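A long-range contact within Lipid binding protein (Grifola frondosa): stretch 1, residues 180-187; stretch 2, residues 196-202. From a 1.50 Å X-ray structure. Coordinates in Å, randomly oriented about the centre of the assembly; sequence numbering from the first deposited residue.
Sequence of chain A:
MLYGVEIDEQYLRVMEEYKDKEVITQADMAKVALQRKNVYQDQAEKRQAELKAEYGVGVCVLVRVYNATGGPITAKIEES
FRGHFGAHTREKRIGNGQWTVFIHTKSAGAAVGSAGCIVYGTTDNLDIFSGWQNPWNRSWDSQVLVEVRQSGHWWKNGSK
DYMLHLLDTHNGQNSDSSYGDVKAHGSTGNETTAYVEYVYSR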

# COMPACT_ATOMS: atom_id res chain seq x y z
N GLY A 180 14.43 -4.77 -9.24
CA GLY A 180 14.30 -4.36 -10.62
C GLY A 180 14.22 -2.86 -10.74
O GLY A 180 15.02 -2.12 -10.17
N ASP A 181 13.21 -2.38 -11.46
CA ASP A 181 13.01 -0.95 -11.67
C ASP A 181 12.09 -0.33 -10.63
O ASP A 181 11.90 0.89 -10.65
N VAL A 182 11.48 -1.15 -9.76
CA VAL A 182 10.37 -0.74 -8.89
C VAL A 182 10.88 -0.49 -7.48
O VAL A 182 11.72 -1.22 -6.95
N LYS A 183 10.32 0.54 -6.86
CA LYS A 183 10.58 0.89 -5.48
C LYS A 183 9.27 0.90 -4.70
O LYS A 183 8.19 1.20 -5.23
N ALA A 184 9.38 0.55 -3.42
CA ALA A 184 8.26 0.61 -2.52
C ALA A 184 8.69 1.31 -1.25
O ALA A 184 9.83 1.16 -0.80
N HIS A 185 7.72 2.03 -0.66
CA HIS A 185 7.91 2.75 0.58
C HIS A 185 6.66 2.58 1.42
O HIS A 185 5.54 2.69 0.91
N GLY A 186 6.86 2.30 2.71
CA GLY A 186 5.76 2.29 3.66
C GLY A 186 6.07 3.20 4.84
O GLY A 186 7.21 3.36 5.24
N SER A 187 5.01 3.81 5.38
CA SER A 187 5.13 4.56 6.61
C SER A 187 3.89 4.34 7.47
O SER A 187 2.79 4.10 6.96
N VAL A 196 -1.49 4.60 7.81
CA VAL A 196 -0.42 3.91 7.10
C VAL A 196 -0.48 4.37 5.65
O VAL A 196 -1.58 4.52 5.10
N GLU A 197 0.69 4.60 5.05
CA GLU A 197 0.79 4.95 3.63
C GLU A 197 1.81 4.05 2.95
O GLU A 197 2.93 3.90 3.44
N TYR A 198 1.42 3.45 1.83
CA TYR A 198 2.33 2.74 0.94
C TYR A 198 2.41 3.50 -0.38
O TYR A 198 1.36 3.83 -0.95
N VAL A 199 3.62 3.69 -0.89
CA VAL A 199 3.83 4.31 -2.19
C VAL A 199 4.72 3.41 -3.01
O VAL A 199 5.85 3.12 -2.59
N TYR A 200 4.28 3.07 -4.20
CA TYR A 200 5.08 2.28 -5.14
C TYR A 200 5.49 3.18 -6.30
O TYR A 200 4.64 3.87 -6.87
N SER A 201 6.79 3.17 -6.65
CA SER A 201 7.30 4.08 -7.66
C SER A 201 8.31 3.36 -8.56
O SER A 201 8.69 2.22 -8.30
N ARG A 202 8.74 4.05 -9.62
CA ARG A 202 9.70 3.52 -10.60
C ARG A 202 10.76 4.55 -10.91
O ARG A 202 11.26 5.26 -10.02

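The one side-chain hydrogen bond across the stretches joins Lys-183 to the chain end: Lys-183 NZ donates to Arg-202 O at 2.4 Å, a very short hydrogen bond. The lysine runs m, t, m, m, extending at chi2 and then bending so that its ammonium group meets Arg-202 O; a long, flexible chain suits such a reach from an exposed position. In the antiparallel backbone ladder, Lys-183 with Ser-201, His-185 with Val-199 and Ser-187 with Glu-197 each exchange two hydrogen bonds, for example Lys-183 N to Ser-201 O at 2.7 Å. Near the end of the ladder, Asp-181 (m) OD2 and Arg-202 NH1 stand 4.1 Å apart, opposite in charge but too distant for a salt bridge.

The side chains of these three pairs share one face of the sheet. Small Ser-201 (p) fits close against lysine, its OG 3.6 Å from Lys-183 CB, and Ser-187 (p) brings OG to 3.7 Å from Glu-197 CB. Glu-197 is t at chi1 and chi2, and its OE2 is hydrogen-bonded elsewhere in the structure. His-185 and Val-199 are both t; His-185 CB lies 3.9 Å from Val-199 O, and a polar ring suits this partly exposed position, its ND1 hydrogen-bonded elsewhere. Beta-branched valine is well suited to an extended strand.

Ala-184, Tyr-200, Gly-186 and Tyr-198 belong to the other, buried face. Ala-184 CB meets the edge of the Tyr-200 ring, 3.9 Å from Tyr-200 CD1, an apolar contact for a small methyl. Both tyrosines are m at chi1; their large rings fill this face while each OH is hydrogen-bonded elsewhere. Gly-186 leaves room for its neighbour: Gly-186 CA lies 3.8 Å from Tyr-198 CD1, and a CB there would fall only 3.1 Å from Tyr-198 CE1.

Finally, Arg-202 (chi1 -146°, chi2 t, chi3 m) starts away from the first stretch, but its end returns, and Val-182 CG2 (chi1 t) covers one guanidinium face, 3.7 Å from Arg-202 NH2.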

# COMPACT_ATOMS: atom_id res chain seq x y z
CB ASP A 181 12.42 -0.68 -13.06
CG ASP A 181 13.36 -1.05 -14.20
OD1 ASP A 181 14.57 -0.84 -14.11
OD2 ASP A 181 12.85 -1.56 -15.22
CB VAL A 182 9.26 -1.81 -8.89
CG1 VAL A 182 8.17 -1.48 -7.85
CG2 VAL A 182 8.66 -1.92 -10.26
CB LYS A 183 11.22 2.27 -5.38
CG LYS A 183 12.55 2.39 -6.08
CD LYS A 183 13.08 3.82 -6.02
CE LYS A 183 12.45 4.71 -7.08
NZ LYS A 183 12.87 4.33 -8.46
CB ALA A 184 7.72 -0.77 -2.18
CB HIS A 185 8.15 4.25 0.35
CG HIS A 185 8.29 5.03 1.63
ND1 HIS A 185 9.46 5.05 2.35
CD2 HIS A 185 7.40 5.76 2.33
CE1 HIS A 185 9.29 5.78 3.44
NE2 HIS A 185 8.05 6.23 3.45
CB SER A 187 5.31 6.06 6.34
OG SER A 187 4.14 6.56 5.71
CB VAL A 196 -0.59 2.38 7.19
CG1 VAL A 196 0.43 1.66 6.31
CG2 VAL A 196 -0.46 1.95 8.61
CB GLU A 197 1.20 6.40 3.41
CG GLU A 197 1.31 6.81 1.91
CD GLU A 197 1.78 8.25 1.72
OE1 GLU A 197 2.95 8.52 2.03
OE2 GLU A 197 0.97 9.08 1.27
CB TYR A 198 1.82 1.33 0.68
CG TYR A 198 1.76 0.48 1.91
CD1 TYR A 198 2.92 0.01 2.52
CD2 TYR A 198 0.54 0.18 2.51
CE1 TYR A 198 2.86 -0.75 3.69
CE2 TYR A 198 0.47 -0.59 3.66
CZ TYR A 198 1.63 -1.04 4.25
OH TYR A 198 1.59 -1.80 5.40
CB VAL A 199 4.47 5.69 -2.07
CG1 VAL A 199 4.57 6.34 -3.42
CG2 VAL A 199 3.66 6.54 -1.12
CB TYR A 200 4.27 1.09 -5.64
CG TYR A 200 3.50 0.40 -4.56
CD1 TYR A 200 4.12 0.05 -3.36
CD2 TYR A 200 2.16 0.11 -4.73
CE1 TYR A 200 3.41 -0.56 -2.37
CE2 TYR A 200 1.44 -0.50 -3.73
CZ TYR A 200 2.07 -0.84 -2.56
OH TYR A 200 1.33 -1.42 -1.56
CB SER A 201 7.92 5.32 -7.01
OG SER A 201 8.92 4.96 -6.08
CB ARG A 202 8.99 3.12 -11.90
CG ARG A 202 9.54 1.93 -12.65
CD ARG A 202 8.78 1.51 -13.90
NE ARG A 202 7.69 0.60 -13.62
CZ ARG A 202 7.76 -0.72 -13.70
NH1 ARG A 202 8.89 -1.29 -14.10
NH2 ARG A 202 6.72 -1.48 -13.37